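Local coordinates for endoglucanase (Clostridium thermocellum, PDB 2C4X), which probably helps to degrade cellulose, this C-terminal PKD and CBM44 portion of the enzyme supplying a module, CBM44, that recognises beta-glucan chains and xyloglucan, at residues S116-T121 with E147-L152; W140-E145 with G241-Y246. The protein carries 1 engineered substitution. All coordinates share one frame; numbering follows the deposited sequence.

Contact 1 of 2, residues S116-T121 with E147-L152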
loop_
_atom_site.group_PDB
_atom_site.type_symbol
_atom_site.label_atom_id
_atom_site.label_comp_id
_atom_site.label_asym_id
_atom_site.label_seq_id
_atom_site.Cartn_x
_atom_site.Cartn_y
_atom_site.Cartn_z
ATOM N N SER A 116 15.099 10.105 17.870
ATOM C CA SER A 116 15.587 11.324 18.482
ATOM C C SER A 116 14.394 12.191 18.860
ATOM O O SER A 116 13.258 11.910 18.464
ATOM C CB SER A 116 16.543 12.079 17.544
ATOM O OG SER A 116 16.020 12.199 16.241
ATOM N N GLY A 117 14.643 13.238 19.631
ATOM C CA GLY A 117 13.564 14.129 20.002
ATOM C C GLY A 117 14.025 15.232 20.899
ATOM O O GLY A 117 15.110 15.170 21.467
ATOM N N THR A 118 13.178 16.244 21.024
ATOM C CA THR A 118 13.440 17.394 21.866
ATOM C C THR A 118 12.156 17.666 22.656
ATOM O O THR A 118 11.066 17.706 22.081
ATOM C CB THR A 118 13.926 18.614 21.026
ATOM O OG1 THR A 118 14.224 19.717 21.887
ATOM C CG2 THR A 118 12.898 19.041 19.982
ATOM N N ASN A 119 12.300 17.799 23.975
ATOM C CA ASN A 119 11.175 17.814 24.915
ATOM C C ASN A 119 10.359 16.521 24.830
ATOM O O ASN A 119 9.224 16.452 25.308
ATOM C CB ASN A 119 10.281 19.044 24.705
ATOM C CG ASN A 119 10.151 19.888 25.948
ATOM O OD1 ASN A 119 9.270 20.741 26.038
ATOM N ND2 ASN A 119 11.038 19.672 26.912
ATOM N N ALA A 120 10.959 15.510 24.197
ATOM C CA ALA A 120 10.384 14.174 24.052
ATOM C C ALA A 120 11.504 13.158 23.857
ATOM O O ALA A 120 12.547 13.474 23.275
ATOM C CB ALA A 120 9.417 14.118 22.873
ATOM N N THR A 121 11.279 11.943 24.344
ATOM C CA THR A 121 12.212 10.842 24.160
ATOM C C THR A 121 11.471 9.650 23.560
ATOM O O THR A 121 10.384 9.284 24.013
ATOM C CB THR A 121 12.890 10.432 25.496
ATOM O OG1 THR A 121 13.441 11.595 26.135
ATOM C CG2 THR A 121 14.016 9.423 25.250
ATOM N N GLU A 147 5.554 20.644 24.859
ATOM C CA GLU A 147 5.656 21.005 23.445
ATOM C C GLU A 147 7.025 20.626 22.893
ATOM O O GLU A 147 8.056 21.167 23.291
ATOM C CB GLU A 147 5.369 22.492 23.223
ATOM C CG GLU A 147 3.910 22.892 23.495
ATOM C CD GLU A 147 3.705 24.399 23.558
ATOM O OE1 GLU A 147 4.402 25.134 22.819
ATOM O OE2 GLU A 147 2.847 24.852 24.347
ATOM N N GLY A 148 7.025 19.669 21.981
ATOM C CA GLY A 148 8.257 19.224 21.369
ATOM C C GLY A 148 8.017 18.383 20.138
ATOM O O GLY A 148 6.920 18.365 19.569
ATOM N N THR A 149 9.064 17.671 19.749
ATOM C CA THR A 149 9.085 16.916 18.521
ATOM C C THR A 149 9.807 15.595 18.792
ATOM O O THR A 149 10.750 15.562 19.571
ATOM C CB THR A 149 9.824 17.712 17.408
ATOM O OG1 THR A 149 9.322 19.053 17.355
ATOM C CG2 THR A 149 9.573 17.106 16.094
ATOM N N ALA A 150 9.347 14.516 18.164
ATOM C CA ALA A 150 10.041 13.232 18.221
ATOM C C ALA A 150 10.129 12.645 16.823
ATOM O O ALA A 150 9.192 12.786 16.040
ATOM C CB ALA A 150 9.330 12.264 19.192
ATOM N N GLU A 151 11.262 12.015 16.504
ATOM C CA GLU A 151 11.464 11.389 15.189
ATOM C C GLU A 151 11.773 9.908 15.305
ATOM O O GLU A 151 12.452 9.482 16.233
ATOM C CB GLU A 151 12.616 12.048 14.405
ATOM C CG GLU A 151 12.424 13.502 14.078
ATOM C CD GLU A 151 12.820 14.420 15.235
ATOM O OE1 GLU A 151 13.780 14.107 15.972
ATOM O OE2 GLU A 151 12.164 15.456 15.407
ATOM N N LEU A 152 11.266 9.140 14.344
ATOM C CA LEU A 152 11.715 7.785 14.085
ATOM C C LEU A 152 12.311 7.848 12.683
ATOM O O LEU A 152 11.584 8.093 11.717
ATOM C CB LEU A 152 10.534 6.801 14.143
ATOM C CG LEU A 152 10.847 5.339 13.815
ATOM C CD1 LEU A 152 11.904 4.785 14.758
ATOM C CD2 LEU A 152 9.582 4.482 13.827
#
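Ser116 and Glu151 meet twice, through backbone and through side chains. As a hydrogen-bonded antiparallel pair they exchange amide bonds, Glu151 N to Ser116 O at 2.8 Å and almost straight, Ser116 N to Glu151 O at 3.2 Å. On the face that also carries Thr118 and Thr149, Ser116 OG donates to Glu151 OE1 at 3.0 Å, and OE1 accepts through its anti lone pair. With chi1 48°, OG sits between the backbone N and the carbonyl carbon, while the glutamate chain bends at chi2 (83°), and its OE1 lies near Ser116 OG and O. Lys153 NZ also bonds Ser116 OG, and Glu151 OE2 has a weak bond from Gln234 NE2 of strand 229-238. Thr118 and Thr149 form the next hydrogen-bonded pair, with Thr118 N to Thr149 O at 2.9 Å. Between the two pairs, Gly117 and Ala150 bring their CA atoms to 4.0 Å; Gly117 CA lies 3.2 Å from Thr149 O, close packing at a residue without a side chain. The chain then turns at Thr118 and Asn119, and Ala120 CB comes down on Ala150 CB, 4.1 Å away. This corner carries the chain from one sheet of the beta-sandwich to the other: strand 114-117 edges the sheet that continues through 148-155 to 229-238, whereas strand 120-127 edges the facing sheet beside 137-145.

Contact 2 of 2, residues W140-E145 with G241-Y246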
loop_
_atom_site.group_PDB
_atom_site.type_symbol
_atom_site.label_atom_id
_atom_site.label_comp_id
_atom_site.label_asym_id
_atom_site.label_seq_id
_atom_site.Cartn_x
_atom_site.Cartn_y
_atom_site.Cartn_z
ATOM N N TRP A 140 6.983 2.083 18.515
ATOM C CA TRP A 140 7.671 3.332 18.818
ATOM C C TRP A 140 6.967 4.016 19.978
ATOM O O TRP A 140 5.844 4.501 19.837
ATOM C CB TRP A 140 7.692 4.212 17.561
ATOM C CG TRP A 140 8.295 5.608 17.685
ATOM C CD1 TRP A 140 9.312 6.015 18.513
ATOM C CD2 TRP A 140 7.930 6.759 16.904
ATOM N NE1 TRP A 140 9.582 7.357 18.305
ATOM C CE2 TRP A 140 8.749 7.835 17.324
ATOM C CE3 TRP A 140 6.983 6.982 15.889
ATOM C CZ2 TRP A 140 8.646 9.125 16.765
ATOM C CZ3 TRP A 140 6.882 8.267 15.329
ATOM C CH2 TRP A 140 7.711 9.319 15.769
ATOM N N THR A 141 7.626 4.031 21.132
ATOM C CA THR A 141 7.039 4.609 22.341
ATOM C C THR A 141 7.685 5.951 22.657
ATOM O O THR A 141 8.898 6.039 22.839
ATOM C CB THR A 141 7.149 3.647 23.555
ATOM O OG1 THR A 141 6.614 2.363 23.201
ATOM C CG2 THR A 141 6.387 4.194 24.764
ATOM N N VAL A 142 6.853 6.989 22.712
ATOM C CA VAL A 142 7.308 8.357 22.948
ATOM C C VAL A 142 6.815 8.871 24.296
ATOM O O VAL A 142 5.626 8.770 24.619
ATOM C CB VAL A 142 6.826 9.319 21.827
ATOM C CG1 VAL A 142 7.306 10.760 22.091
ATOM C CG2 VAL A 142 7.284 8.831 20.457
ATOM N N THR A 143 7.746 9.413 25.076
ATOM C CA THR A 143 7.432 10.098 26.321
ATOM C C THR A 143 7.731 11.581 26.119
ATOM O O THR A 143 8.898 11.986 26.031
ATOM C CB THR A 143 8.253 9.529 27.495
ATOM O OG1 THR A 143 8.152 8.100 27.489
ATOM C CG2 THR A 143 7.751 10.069 28.839
ATOM N N SER A 144 6.678 12.384 25.998
ATOM C CA SER A 144 6.866 13.814 25.819
ATOM C C SER A 144 6.743 14.561 27.135
ATOM O O SER A 144 5.966 14.178 28.015
ATOM C CB SER A 144 5.932 14.393 24.753
ATOM O OG SER A 144 4.583 14.363 25.156
ATOM N N GLU A 145 7.529 15.624 27.254
ATOM C CA GLU A 145 7.576 16.427 28.460
ATOM C C GLU A 145 6.849 17.756 28.264
ATOM O O GLU A 145 6.818 18.599 29.164
ATOM C CB GLU A 145 9.032 16.637 28.876
ATOM C CG GLU A 145 9.766 15.334 29.196
ATOM C CD GLU A 145 9.203 14.630 30.427
ATOM O OE1 GLU A 145 9.155 15.257 31.514
ATOM O OE2 GLU A 145 8.810 13.446 30.307
ATOM N N GLY A 241 3.005 13.290 28.422
ATOM C CA GLY A 241 2.326 12.012 28.233
ATOM C C GLY A 241 3.155 10.975 27.503
ATOM O O GLY A 241 4.125 11.307 26.819
ATOM N N GLU A 242 2.761 9.715 27.655
ATOM C CA GLU A 242 3.403 8.603 26.971
ATOM C C GLU A 242 2.412 7.943 26.013
ATOM O O GLU A 242 1.250 7.712 26.368
ATOM C CB GLU A 242 3.935 7.586 27.982
ATOM C CG GLU A 242 4.834 6.499 27.383
ATOM C CD GLU A 242 5.342 5.510 28.435
ATOM O OE1 GLU A 242 4.756 5.441 29.540
ATOM O OE2 GLU A 242 6.334 4.798 28.158
ATOM N N PHE A 243 2.875 7.667 24.795
ATOM C CA PHE A 243 2.046 7.057 23.756
ATOM C C PHE A 243 2.867 6.141 22.843
ATOM O O PHE A 243 4.088 6.303 22.712
ATOM C CB PHE A 243 1.300 8.130 22.940
ATOM C CG PHE A 243 2.204 9.142 22.270
ATOM C CD1 PHE A 243 2.637 10.277 22.956
ATOM C CD2 PHE A 243 2.606 8.969 20.952
ATOM C CE1 PHE A 243 3.466 11.215 22.342
ATOM C CE2 PHE A 243 3.437 9.895 20.332
ATOM C CZ PHE A 243 3.864 11.028 21.029
ATOM N N THR A 244 2.192 5.185 22.209
ATOM C CA THR A 244 2.873 4.210 21.368
ATOM C C THR A 244 2.315 4.177 19.955
ATOM O O THR A 244 1.120 3.957 19.736
ATOM C CB THR A 244 2.882 2.791 22.011
ATOM O OG1 THR A 244 3.640 2.841 23.223
ATOM C CG2 THR A 244 3.529 1.774 21.078
ATOM N N ILE A 245 3.211 4.413 19.002
ATOM C CA ILE A 245 2.887 4.371 17.582
ATOM C C ILE A 245 3.498 3.110 16.986
ATOM O O ILE A 245 4.589 2.703 17.376
ATOM C CB ILE A 245 3.395 5.654 16.876
ATOM C CG1 ILE A 245 2.474 6.832 17.220
ATOM C CG2 ILE A 245 3.501 5.465 15.361
ATOM C CD1 ILE A 245 3.136 8.176 17.121
ATOM N N TYR A 246 2.771 2.477 16.068
ATOM C CA TYR A 246 3.288 1.324 15.346
ATOM C C TYR A 246 3.519 1.689 13.887
ATOM O O TYR A 246 2.739 2.438 13.291
ATOM C CB TYR A 246 2.341 0.128 15.471
ATOM C CG TYR A 246 2.154 -0.351 16.893
ATOM C CD1 TYR A 246 1.227 0.257 17.736
ATOM C CD2 TYR A 246 2.913 -1.403 17.400
ATOM C CE1 TYR A 246 1.055 -0.173 19.050
ATOM C CE2 TYR A 246 2.747 -1.842 18.709
ATOM C CZ TYR A 246 1.813 -1.224 19.529
ATOM O OH TYR A 246 1.631 -1.653 20.825
#
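Phe243 lies beside Val142, both side chains pointing the same way from a hydrogen-bonded antiparallel pair. Its CB leads to CG, which chi1 of 58° sets between the backbone N and the carbonyl carbon, and the ring leans across toward the partner strand. CD1 passes 3.7 Å from Val142 O. CE1 then meets Val142 CG1 and CB, while CE2, on the other branch, approaches CB and CG2. At the tip, CZ is 3.5 Å from Val142 CB, which makes a CH-pi contact over one ring face, offset toward the rim. Ile245 CD1 lies in the ring plane at its edge, and Thr237, Ala176 and Pro177 also touch the phenylalanine. Strands 137-145 and 241-251 are neighbours in one five-stranded antiparallel sheet of the CBM44 beta-sandwich, and this face, with Trp140, Val142, Ser144, Phe243 and Ile245, turns toward the strands of the other sheet. Val142 CG2 stands 3.4 Å above the Trp140 ring plane, toward the rim, and Ile245 CG2 is 3.8 Å from Trp140 CE3. OG of the buried Ser144 bonds to Asp239 O. The reverse face carries Thr141, Thr143, Glu242 and Thr244. Thr141 OG1 and Thr244 OG1 share a hydrogen bond of 3.0 Å, while OE2 of the extended Glu242 chain merely packs against the Thr141 methyl, CG2, at 3.4 Å. Six backbone bonds join the strands, among them Val142 N to Phe243 O at 2.8 Å and Trp140 N to Ile245 O at 2.7 Å.

Overall arrangement
Both contacts belong to the beta-sandwich module, their centres about 9 Å apart. Contact 1 is a surface contact at the margin of one sheet, where the chain crosses to the other; contact 2 is partly buried and lies wholly within that second sheet. The corner and strand 120-127 join them: the corner delivers the strand beside strand 137-145, with probable backbone bonds from Thr143 N to Thr121 O and from Glu145 N to Asn119 O. Inside the sandwich, Trp140 of contact 2 packs against the Glu151 and Leu152 backbone of contact 1. Both are backbone-paired; contact 1 adds a serine-glutamate bond on its outer face, contact 2 aromatic and aliphatic packing inward and threonines with Glu242 outward.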